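Local structure of SusD homolog (Bacteroides thetaiotaomicron VPI-5482, 3IV0) at residues A[14-19]-A[108-113]; A[46-51]-A[458-462]; A[321-327]-A[338-343]. The protein probably binds glycans at the outer membrane of the bacterium, as a SusD-family lipoprotein would, although its own ligand is not known. One frame throughout, in Å; residues are numbered along the deposited sequence.

Contact 1. Residues A[14-19]-A[108-113]; sequences WAQGNE and EIDKVP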
loop_
_atom_site.group_PDB
_atom_site.type_symbol
_atom_site.label_atom_id
_atom_site.label_comp_id
_atom_site.label_asym_id
_atom_site.label_seq_id
_atom_site.Cartn_x
_atom_site.Cartn_y
_atom_site.Cartn_z
ATOM N N TRP A 14 -27.534 -16.375 -6.609
ATOM C CA TRP A 14 -27.350 -16.696 -5.191
ATOM C C TRP A 14 -28.354 -17.739 -4.691
ATOM O O TRP A 14 -27.961 -18.779 -4.167
ATOM C CB TRP A 14 -27.432 -15.426 -4.338
ATOM C CG TRP A 14 -26.435 -14.359 -4.770
ATOM C CD1 TRP A 14 -26.661 -13.285 -5.599
ATOM C CD2 TRP A 14 -25.060 -14.277 -4.376
ATOM N NE1 TRP A 14 -25.488 -12.554 -5.756
ATOM C CE2 TRP A 14 -24.506 -13.143 -5.010
ATOM C CE3 TRP A 14 -24.244 -15.066 -3.569
ATOM C CZ2 TRP A 14 -23.182 -12.770 -4.830
ATOM C CZ3 TRP A 14 -22.933 -14.694 -3.402
ATOM C CH2 TRP A 14 -22.417 -13.564 -4.036
ATOM N N ALA A 15 -29.650 -17.444 -4.840
ATOM C CA ALA A 15 -30.709 -18.323 -4.319
ATOM C C ALA A 15 -30.670 -19.713 -4.930
ATOM O O ALA A 15 -31.042 -20.682 -4.275
ATOM C CB ALA A 15 -32.080 -17.699 -4.538
ATOM N N GLN A 16 -30.206 -19.812 -6.169
ATOM C CA GLN A 16 -29.998 -21.114 -6.794
ATOM C C GLN A 16 -28.519 -21.410 -7.038
ATOM O O GLN A 16 -28.165 -22.166 -7.936
ATOM C CB GLN A 16 -30.786 -21.182 -8.101
ATOM C CG GLN A 16 -32.240 -20.728 -7.957
ATOM C CD GLN A 16 -32.980 -21.526 -6.895
ATOM O OE1 GLN A 16 -32.737 -22.724 -6.729
ATOM N NE2 GLN A 16 -33.886 -20.867 -6.172
ATOM N N GLY A 17 -27.647 -20.822 -6.224
ATOM C CA GLY A 17 -26.207 -21.016 -6.384
ATOM C C GLY A 17 -25.609 -21.991 -5.393
ATOM O O GLY A 17 -26.298 -22.833 -4.816
ATOM N N ASN A 18 -24.311 -21.849 -5.150
ATOM C CA ASN A 18 -23.556 -22.793 -4.360
ATOM C C ASN A 18 -22.247 -22.144 -3.946
ATOM O O ASN A 18 -21.969 -21.036 -4.401
ATOM C CB ASN A 18 -23.263 -24.056 -5.194
ATOM C CG ASN A 18 -22.648 -23.728 -6.556
ATOM O OD1 ASN A 18 -21.628 -23.039 -6.650
ATOM N ND2 ASN A 18 -23.268 -24.221 -7.615
ATOM N N GLU A 19 -21.479 -22.799 -3.076
ATOM C CA GLU A 19 -20.197 -22.274 -2.590
ATOM C C GLU A 19 -19.262 -21.872 -3.712
ATOM O O GLU A 19 -18.569 -20.857 -3.619
ATOM C CB GLU A 19 -19.476 -23.290 -1.679
ATOM C CG GLU A 19 -18.061 -22.871 -1.217
ATOM C CD GLU A 19 -17.367 -23.895 -0.302
ATOM O OE1 GLU A 19 -18.072 -24.641 0.427
ATOM O OE2 GLU A 19 -16.103 -23.931 -0.300
ATOM N N GLU A 108 -26.519 -10.854 -0.276
ATOM C CA GLU A 108 -27.126 -11.997 -0.972
ATOM C C GLU A 108 -26.616 -13.359 -0.542
ATOM O O GLU A 108 -27.302 -14.360 -0.773
ATOM C CB GLU A 108 -26.937 -11.861 -2.475
ATOM C CG GLU A 108 -27.474 -10.605 -3.135
ATOM C CD GLU A 108 -28.978 -10.455 -3.012
ATOM O OE1 GLU A 108 -29.658 -11.475 -2.803
ATOM O OE2 GLU A 108 -29.467 -9.318 -3.079
ATOM N N ILE A 109 -25.422 -13.457 0.021
ATOM C CA ILE A 109 -24.797 -14.763 0.246
ATOM C C ILE A 109 -25.595 -15.691 1.211
ATOM O O ILE A 109 -25.489 -16.914 1.104
ATOM C CB ILE A 109 -23.298 -14.638 0.713
ATOM C CG1 ILE A 109 -22.576 -15.979 0.511
ATOM C CG2 ILE A 109 -23.181 -14.122 2.170
ATOM C CD1 ILE A 109 -21.040 -15.821 0.591
ATOM N N ASP A 110 -26.364 -15.120 2.129
ATOM C CA ASP A 110 -27.190 -15.937 3.047
ATOM C C ASP A 110 -28.255 -16.723 2.289
ATOM O O ASP A 110 -28.783 -17.713 2.821
ATOM C CB ASP A 110 -27.883 -15.062 4.104
ATOM C CG ASP A 110 -26.947 -14.580 5.181
ATOM O OD1 ASP A 110 -25.920 -15.227 5.376
ATOM O OD2 ASP A 110 -27.255 -13.554 5.849
ATOM N N LYS A 111 -28.546 -16.313 1.065
ATOM C CA LYS A 111 -29.502 -17.041 0.215
ATOM C C LYS A 111 -28.976 -18.324 -0.404
ATOM O O LYS A 111 -29.764 -19.157 -0.861
ATOM C CB LYS A 111 -30.039 -16.116 -0.867
ATOM C CG LYS A 111 -30.811 -14.951 -0.294
ATOM C CD LYS A 111 -31.290 -14.023 -1.393
ATOM C CE LYS A 111 -31.985 -12.778 -0.826
ATOM N NZ LYS A 111 -32.253 -11.778 -1.896
ATOM N N VAL A 112 -27.667 -18.515 -0.450
ATOM C CA VAL A 112 -27.078 -19.714 -1.049
ATOM C C VAL A 112 -27.466 -20.964 -0.242
ATOM O O VAL A 112 -27.164 -21.094 0.951
ATOM C CB VAL A 112 -25.554 -19.619 -1.110
ATOM C CG1 VAL A 112 -24.995 -20.898 -1.697
ATOM C CG2 VAL A 112 -25.144 -18.420 -1.957
ATOM N N PRO A 113 -28.198 -21.886 -0.891
ATOM C CA PRO A 113 -28.745 -23.038 -0.179
ATOM C C PRO A 113 -27.715 -24.047 0.311
ATOM O O PRO A 113 -26.956 -24.601 -0.464
ATOM C CB PRO A 113 -29.714 -23.658 -1.198
ATOM C CG PRO A 113 -29.259 -23.216 -2.510
ATOM C CD PRO A 113 -28.588 -21.859 -2.304
#
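Glu108, the last residue of helix 93-108, sets its aliphatic part against Trp14: Glu108 CB lies 3.4 Å from the centroid of the Trp14 five-membered ring, a CH-pi contact over the face. The carboxylate turns back along its own segment, where Glu108 OE1 forms a 2.8 Å salt bridge with Lys111 NZ. Ile109 opens a short 3-10 turn and meets the indole obliquely, with 4.1 Å from Trp14 CZ3 to Ile109 CB. Lys111 approaches with its methylene root, Lys111 CB being 4.5 Å from Ala15 CB, where the CA atoms of Ala15 and Lys111 come nearest, 4.9 Å apart. Val112 fills the space at the indole edge (Trp14 CE3 to Val112 CG2, 3.8 Å), and its CA makes a CA-H...O contact of 3.4 Å with Trp14 O. Trp14 O also accepts a hydrogen bond from Gly17 N (2.9 Å), closing the type I turn 14-17, against which Pro113 packs, Pro113 CD being 3.4 Å from Ala15 O. Helix 19-39 follows, N-capped by Asn18 through Asn21 N, while its Phe25 meets Trp14 edge-to-face. This fits the lead-in to helix 19-39 onto the turn between helices 93-108 and 117-142 of the TPR-clan region. No conventional hydrogen bond crosses between the segments and buried Ala15 N lacks a partner, so cohesion rests on the indole and close fit, with the charged pair at the margin.

Contact 2. Residues A[46-51]-A[458-462]; sequences YSGDMR and AWTWP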
loop_
_atom_site.group_PDB
_atom_site.type_symbol
_atom_site.label_atom_id
_atom_site.label_comp_id
_atom_site.label_asym_id
_atom_site.label_seq_id
_atom_site.Cartn_x
_atom_site.Cartn_y
_atom_site.Cartn_z
ATOM N N TYR A 46 2.185 5.163 -8.614
ATOM C CA TYR A 46 2.185 6.606 -8.850
ATOM C C TYR A 46 1.868 7.313 -7.547
ATOM O O TYR A 46 2.507 8.326 -7.217
ATOM C CB TYR A 46 1.166 7.031 -9.907
ATOM C CG TYR A 46 1.550 6.891 -11.350
ATOM C CD1 TYR A 46 2.344 5.878 -11.813
ATOM C CD2 TYR A 46 1.041 7.805 -12.261
ATOM C CE1 TYR A 46 2.610 5.756 -13.175
ATOM C CE2 TYR A 46 1.319 7.729 -13.576
ATOM C CZ TYR A 46 2.103 6.696 -14.032
ATOM O OH TYR A 46 2.310 6.616 -15.420
ATOM N N SER A 47 0.830 6.841 -6.868
ATOM C CA SER A 47 0.320 7.534 -5.693
ATOM C C SER A 47 1.113 7.322 -4.416
ATOM O O SER A 47 1.106 8.187 -3.520
ATOM C CB SER A 47 -1.144 7.134 -5.427
ATOM O OG SER A 47 -1.250 5.795 -4.949
ATOM N N GLY A 48 1.777 6.188 -4.298
ATOM C CA GLY A 48 2.482 5.813 -3.078
ATOM C C GLY A 48 3.991 5.853 -3.158
ATOM O O GLY A 48 4.637 6.169 -2.154
ATOM N N ASP A 49 4.578 5.502 -4.294
ATOM C CA ASP A 49 6.045 5.554 -4.419
ATOM C C ASP A 49 6.537 6.888 -4.995
ATOM O O ASP A 49 7.522 7.439 -4.519
ATOM C CB ASP A 49 6.515 4.440 -5.324
ATOM C CG ASP A 49 6.216 3.099 -4.786
ATOM O OD1 ASP A 49 6.624 2.825 -3.643
ATOM O OD2 ASP A 49 5.609 2.284 -5.525
HETATM N N MSE A 50 5.908 7.376 -6.045
HETATM C CA MSE A 50 6.492 8.420 -6.899
HETATM C C MSE A 50 6.165 9.840 -6.447
HETATM O O MSE A 50 6.969 10.769 -6.634
HETATM C CB MSE A 50 6.022 8.183 -8.334
HETATM C CG MSE A 50 6.550 6.864 -8.956
HETATM SE SE MSE A 50 5.829 6.580 -10.679
HETATM C CE MSE A 50 6.862 7.860 -11.675
ATOM N N ARG A 51 5.001 10.044 -5.871
ATOM C CA ARG A 51 4.525 11.370 -5.557
ATOM C C ARG A 51 5.361 11.984 -4.450
ATOM O O ARG A 51 5.576 11.377 -3.396
ATOM C CB ARG A 51 3.073 11.318 -5.129
ATOM C CG ARG A 51 2.444 12.674 -5.046
ATOM C CD ARG A 51 0.954 12.568 -4.816
ATOM N NE ARG A 51 0.325 13.879 -4.697
ATOM C CZ ARG A 51 -0.956 14.060 -4.470
ATOM N NH1 ARG A 51 -1.757 13.019 -4.300
ATOM N NH2 ARG A 51 -1.448 15.259 -4.354
ATOM N N ALA A 458 -4.079 19.807 -0.864
ATOM C CA ALA A 458 -3.081 19.542 -1.892
ATOM C C ALA A 458 -2.431 18.169 -1.803
ATOM O O ALA A 458 -1.638 17.818 -2.670
ATOM C CB ALA A 458 -1.985 20.638 -1.924
ATOM N N TRP A 459 -2.730 17.401 -0.758
ATOM C CA TRP A 459 -2.255 16.000 -0.670
ATOM C C TRP A 459 -3.178 15.034 -1.438
ATOM O O TRP A 459 -2.803 13.882 -1.630
ATOM C CB TRP A 459 -2.121 15.571 0.789
ATOM C CG TRP A 459 -3.385 15.610 1.544
ATOM C CD1 TRP A 459 -3.847 16.634 2.278
ATOM C CD2 TRP A 459 -4.381 14.562 1.668
ATOM N NE1 TRP A 459 -5.052 16.324 2.841
ATOM C CE2 TRP A 459 -5.398 15.045 2.488
ATOM C CE3 TRP A 459 -4.497 13.261 1.165
ATOM C CZ2 TRP A 459 -6.533 14.274 2.840
ATOM C CZ3 TRP A 459 -5.570 12.519 1.534
ATOM C CH2 TRP A 459 -6.586 13.024 2.320
ATOM N N THR A 460 -4.359 15.488 -1.863
ATOM C CA THR A 460 -5.296 14.618 -2.592
ATOM C C THR A 460 -4.981 14.603 -4.079
ATOM O O THR A 460 -4.288 15.487 -4.577
ATOM C CB THR A 460 -6.743 15.068 -2.441
ATOM O OG1 THR A 460 -6.913 16.355 -3.077
ATOM C CG2 THR A 460 -7.150 15.092 -0.957
ATOM N N TRP A 461 -5.474 13.575 -4.777
ATOM C CA TRP A 461 -5.577 13.565 -6.226
ATOM C C TRP A 461 -6.757 14.410 -6.692
ATOM O O TRP A 461 -7.764 14.442 -6.041
ATOM C CB TRP A 461 -5.764 12.111 -6.732
ATOM C CG TRP A 461 -4.519 11.320 -6.721
ATOM C CD1 TRP A 461 -3.867 10.842 -5.632
ATOM C CD2 TRP A 461 -3.700 10.968 -7.857
ATOM N NE1 TRP A 461 -2.737 10.177 -6.010
ATOM C CE2 TRP A 461 -2.604 10.242 -7.373
ATOM C CE3 TRP A 461 -3.830 11.153 -9.246
ATOM C CZ2 TRP A 461 -1.607 9.754 -8.205
ATOM C CZ3 TRP A 461 -2.864 10.682 -10.063
ATOM C CH2 TRP A 461 -1.756 9.992 -9.552
ATOM N N PRO A 462 -6.625 15.042 -7.878
ATOM C CA PRO A 462 -7.807 15.582 -8.500
ATOM C C PRO A 462 -8.838 14.492 -8.721
ATOM O O PRO A 462 -8.453 13.356 -8.972
ATOM C CB PRO A 462 -7.293 16.111 -9.850
ATOM C CG PRO A 462 -5.791 16.282 -9.665
ATOM C CD PRO A 462 -5.424 15.202 -8.707
HETATM O O HOH W 1 -1.111 10.045 -3.712
#
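The last turn of helix 43-50, widened to a pi-type turn in which Arg51 N reaches Tyr46 O by a weak 3.3 Å hydrogen bond, faces an irregular loop without backbone pairing. The main chains stay apart, 8.5 Å between the CA atoms of Ser47 and Trp461 and 9.6 Å between those of Arg51 and Trp459, so side chains bridge the gap. Arg51, just past the helix, extends fully across it. Arg51 NH2 donates to Thr460 O at 2.9 Å, and also bonds Asn71 OD1. The guanidinium lies over the Trp461 indole in a cation-pi contact, with Arg51 CZ 4.8 Å from the five-membered ring centroid. Trp461 reaches back to the helix, its CH2 4.2 Å from Tyr46 CB and its NE1 3.5 Å from Ser47 CB. Water 1 sits at the junction, donating to Ser47 O (2.9 Å) and accepting from Arg51 NH1 (3.1 Å) and Trp461 NE1 (2.8 Å). Met73 of helix 73-79 touches both Arg51 and Trp461. Every touching residue is buried, so the charge of Arg51 is accommodated inside the protein by carbonyl and amide oxygens, an aromatic face and one bound water, tying N-terminal and C-terminal parts of the chain together.

Contact 3. Residues A[321-327]-A[338-343]; sequences ELWFDEK and PKEIKK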
loop_
_atom_site.group_PDB
_atom_site.type_symbol
_atom_site.label_atom_id
_atom_site.label_comp_id
_atom_site.label_asym_id
_atom_site.label_seq_id
_atom_site.Cartn_x
_atom_site.Cartn_y
_atom_site.Cartn_z
ATOM N N GLU A 321 23.666 -3.253 -0.289
ATOM C CA GLU A 321 24.264 -4.168 -1.246
ATOM C C GLU A 321 23.220 -5.015 -1.968
ATOM O O GLU A 321 23.378 -5.384 -3.147
ATOM C CB GLU A 321 25.242 -5.098 -0.537
ATOM C CG GLU A 321 26.541 -4.505 -0.101
ATOM C CD GLU A 321 26.477 -3.688 1.185
ATOM O OE1 GLU A 321 25.584 -3.900 2.030
ATOM O OE2 GLU A 321 27.367 -2.813 1.368
ATOM N N LEU A 322 22.150 -5.370 -1.270
ATOM C CA LEU A 322 21.229 -6.348 -1.841
ATOM C C LEU A 322 20.105 -5.727 -2.627
ATOM O O LEU A 322 19.530 -6.405 -3.479
ATOM C CB LEU A 322 20.653 -7.243 -0.752
ATOM C CG LEU A 322 21.638 -8.177 -0.079
ATOM C CD1 LEU A 322 21.077 -8.791 1.182
ATOM C CD2 LEU A 322 22.067 -9.315 -1.036
ATOM N N TRP A 323 19.767 -4.491 -2.339
ATOM C CA TRP A 323 18.614 -3.869 -2.978
ATOM C C TRP A 323 18.986 -2.843 -4.020
ATOM O O TRP A 323 18.144 -2.452 -4.819
ATOM C CB TRP A 323 17.693 -3.246 -1.943
ATOM C CG TRP A 323 16.996 -4.229 -1.075
ATOM C CD1 TRP A 323 17.023 -5.568 -1.177
ATOM C CD2 TRP A 323 16.081 -3.913 -0.014
ATOM N NE1 TRP A 323 16.221 -6.134 -0.201
ATOM C CE2 TRP A 323 15.634 -5.129 0.519
ATOM C CE3 TRP A 323 15.632 -2.724 0.551
ATOM C CZ2 TRP A 323 14.722 -5.182 1.565
ATOM C CZ3 TRP A 323 14.710 -2.784 1.578
ATOM C CH2 TRP A 323 14.299 -4.003 2.091
ATOM N N PHE A 324 20.249 -2.412 -4.032
ATOM C CA PHE A 324 20.695 -1.382 -4.951
ATOM C C PHE A 324 21.936 -1.863 -5.683
ATOM O O PHE A 324 22.652 -2.753 -5.211
ATOM C CB PHE A 324 21.003 -0.060 -4.230
ATOM C CG PHE A 324 19.833 0.502 -3.501
ATOM C CD1 PHE A 324 19.561 0.095 -2.209
ATOM C CD2 PHE A 324 19.028 1.462 -4.092
ATOM C CE1 PHE A 324 18.469 0.589 -1.540
ATOM C CE2 PHE A 324 17.909 1.973 -3.401
ATOM C CZ PHE A 324 17.659 1.541 -2.126
ATOM N N ASP A 325 22.183 -1.275 -6.846
ATOM C CA ASP A 325 23.470 -1.497 -7.526
ATOM C C ASP A 325 24.561 -0.576 -6.955
ATOM O O ASP A 325 24.361 0.209 -6.022
ATOM C CB ASP A 325 23.287 -1.380 -9.043
ATOM C CG ASP A 325 23.099 0.053 -9.525
ATOM O OD1 ASP A 325 23.345 1.021 -8.796
ATOM O OD2 ASP A 325 22.681 0.228 -10.704
ATOM N N GLU A 326 25.765 -0.722 -7.489
ATOM C CA GLU A 326 26.910 -0.018 -6.923
ATOM C C GLU A 326 26.868 1.493 -7.153
ATOM O O GLU A 326 27.584 2.246 -6.500
ATOM C CB GLU A 326 28.207 -0.640 -7.458
ATOM C CG GLU A 326 29.433 -0.305 -6.653
ATOM C CD GLU A 326 30.613 -1.201 -7.008
ATOM O OE1 GLU A 326 30.731 -2.298 -6.413
ATOM O OE2 GLU A 326 31.410 -0.804 -7.884
ATOM N N LYS A 327 25.964 1.960 -8.025
ATOM C CA LYS A 327 25.796 3.375 -8.291
ATOM C C LYS A 327 24.705 4.016 -7.434
ATOM O O LYS A 327 24.243 5.102 -7.712
ATOM C CB LYS A 327 25.469 3.582 -9.769
ATOM C CG LYS A 327 26.554 3.043 -10.691
ATOM C CD LYS A 327 26.043 2.800 -12.107
ATOM C CE LYS A 327 25.384 1.426 -12.280
ATOM N NZ LYS A 327 26.339 0.381 -12.769
ATOM N N PRO A 338 23.288 5.079 -16.031
ATOM C CA PRO A 338 22.068 4.806 -15.263
ATOM C C PRO A 338 22.304 4.045 -13.975
ATOM O O PRO A 338 23.330 3.417 -13.807
ATOM C CB PRO A 338 21.265 3.950 -16.225
ATOM C CG PRO A 338 22.284 3.213 -17.011
ATOM C CD PRO A 338 23.387 4.218 -17.221
ATOM N N LYS A 339 21.321 4.063 -13.078
ATOM C CA LYS A 339 21.388 3.230 -11.890
ATOM C C LYS A 339 20.031 2.571 -11.674
ATOM O O LYS A 339 19.015 3.089 -12.145
ATOM C CB LYS A 339 21.793 4.005 -10.663
ATOM C CG LYS A 339 20.882 5.111 -10.286
ATOM C CD LYS A 339 21.503 5.831 -9.093
ATOM C CE LYS A 339 20.698 6.981 -8.616
ATOM N NZ LYS A 339 21.309 7.579 -7.362
ATOM N N GLU A 340 20.056 1.415 -11.046
ATOM C CA GLU A 340 18.830 0.636 -10.882
ATOM C C GLU A 340 18.693 0.102 -9.484
ATOM O O GLU A 340 19.647 0.016 -8.722
ATOM C CB GLU A 340 18.765 -0.489 -11.896
ATOM C CG GLU A 340 19.890 -1.483 -11.836
ATOM C CD GLU A 340 19.854 -2.495 -12.969
ATOM O OE1 GLU A 340 18.865 -2.533 -13.752
ATOM O OE2 GLU A 340 20.847 -3.272 -13.074
ATOM N N ILE A 341 17.448 -0.245 -9.141
ATOM C CA ILE A 341 17.114 -0.860 -7.870
ATOM C C ILE A 341 16.730 -2.306 -8.139
ATOM O O ILE A 341 15.874 -2.546 -8.994
ATOM C CB ILE A 341 15.936 -0.101 -7.231
ATOM C CG1 ILE A 341 16.406 1.298 -6.862
ATOM C CG2 ILE A 341 15.390 -0.864 -6.037
ATOM C CD1 ILE A 341 15.284 2.248 -6.398
ATOM N N LYS A 342 17.359 -3.248 -7.456
ATOM C CA LYS A 342 17.216 -4.666 -7.719
ATOM C C LYS A 342 16.468 -5.446 -6.613
ATOM O O LYS A 342 16.303 -6.660 -6.659
ATOM C CB LYS A 342 18.594 -5.292 -7.954
ATOM C CG LYS A 342 19.477 -5.270 -6.787
ATOM C CD LYS A 342 20.846 -5.903 -7.160
ATOM C CE LYS A 342 21.807 -5.881 -5.996
ATOM N NZ LYS A 342 23.131 -6.420 -6.389
ATOM N N LYS A 343 15.936 -4.676 -5.674
ATOM C CA LYS A 343 15.203 -5.199 -4.512
ATOM C C LYS A 343 14.148 -6.231 -4.887
ATOM O O LYS A 343 14.009 -7.224 -4.219
ATOM C CB LYS A 343 14.506 -4.030 -3.794
ATOM C CG LYS A 343 13.594 -4.426 -2.630
ATOM C CD LYS A 343 13.079 -3.221 -1.894
ATOM C CE LYS A 343 12.060 -3.639 -0.837
ATOM N NZ LYS A 343 11.524 -2.481 -0.076
HETATM O O HOH W 2 24.756 -4.467 -5.161
HETATM O O HOH W 3 21.179 1.897 -7.332
HETATM O O HOH W 4 23.268 -2.153 -12.511
#
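Lys343 lays its aliphatic chain over one face of the Trp323 indole: Lys343 CG is 3.6 Å from the five-membered ring centroid, a CH-pi contact, and Lys343 NZ is 4.1 Å from the six-membered ring centroid in an off-centre cation-pi contact, with Glu426 as its salt-bridge partner. Trp323 O accepts hydrogen bonds from Lys342 N at 2.9 Å and, weakly, from Lys343 N at 3.2 Å. Phe324 and Ile341 form a single beta bridge and touch through Phe324 CD2 and Ile341 CG1 (3.8 Å). Asp325 works with both carboxylate oxygens: its OD2 accepts a hydrogen bond from Glu340 N at 2.9 Å, while its OD1 accepts one from Lys327 N at 2.9 Å in an Asx turn. Water 2 joins Lys342 NZ (2.8 Å) to Glu321 O (2.6 Å) and Phe324 O (2.7 Å). The contact thus pairs the chain as it leaves helix 318-323 with the returning loop that leads to strand 348-350, while Ile341 rests on Tyr302 of strand 300-302.

In the fold
Contact 1 sits at one end of the molecule, its centre about 33 Å from that of the chain, where the start of helix 19-39 meets the loop joining helices 93-108 and 117-142. Contact 2 is the most central, its centre about 12 Å from that of the chain, and contact 3 lies on the opposite side from contact 1, their centres about 51 Å apart. Contacts 2 and 3 come within about 8 Å at their nearest atoms without touching. Along the sequence contacts 1 and 2 interleave, whereas contact 3 is a local closure nested in the long span 51-458. Of the three, contact 2 alone joins an N-terminal helix to the C-terminal SusD-family region, while contact 1 stays within the N-terminal part.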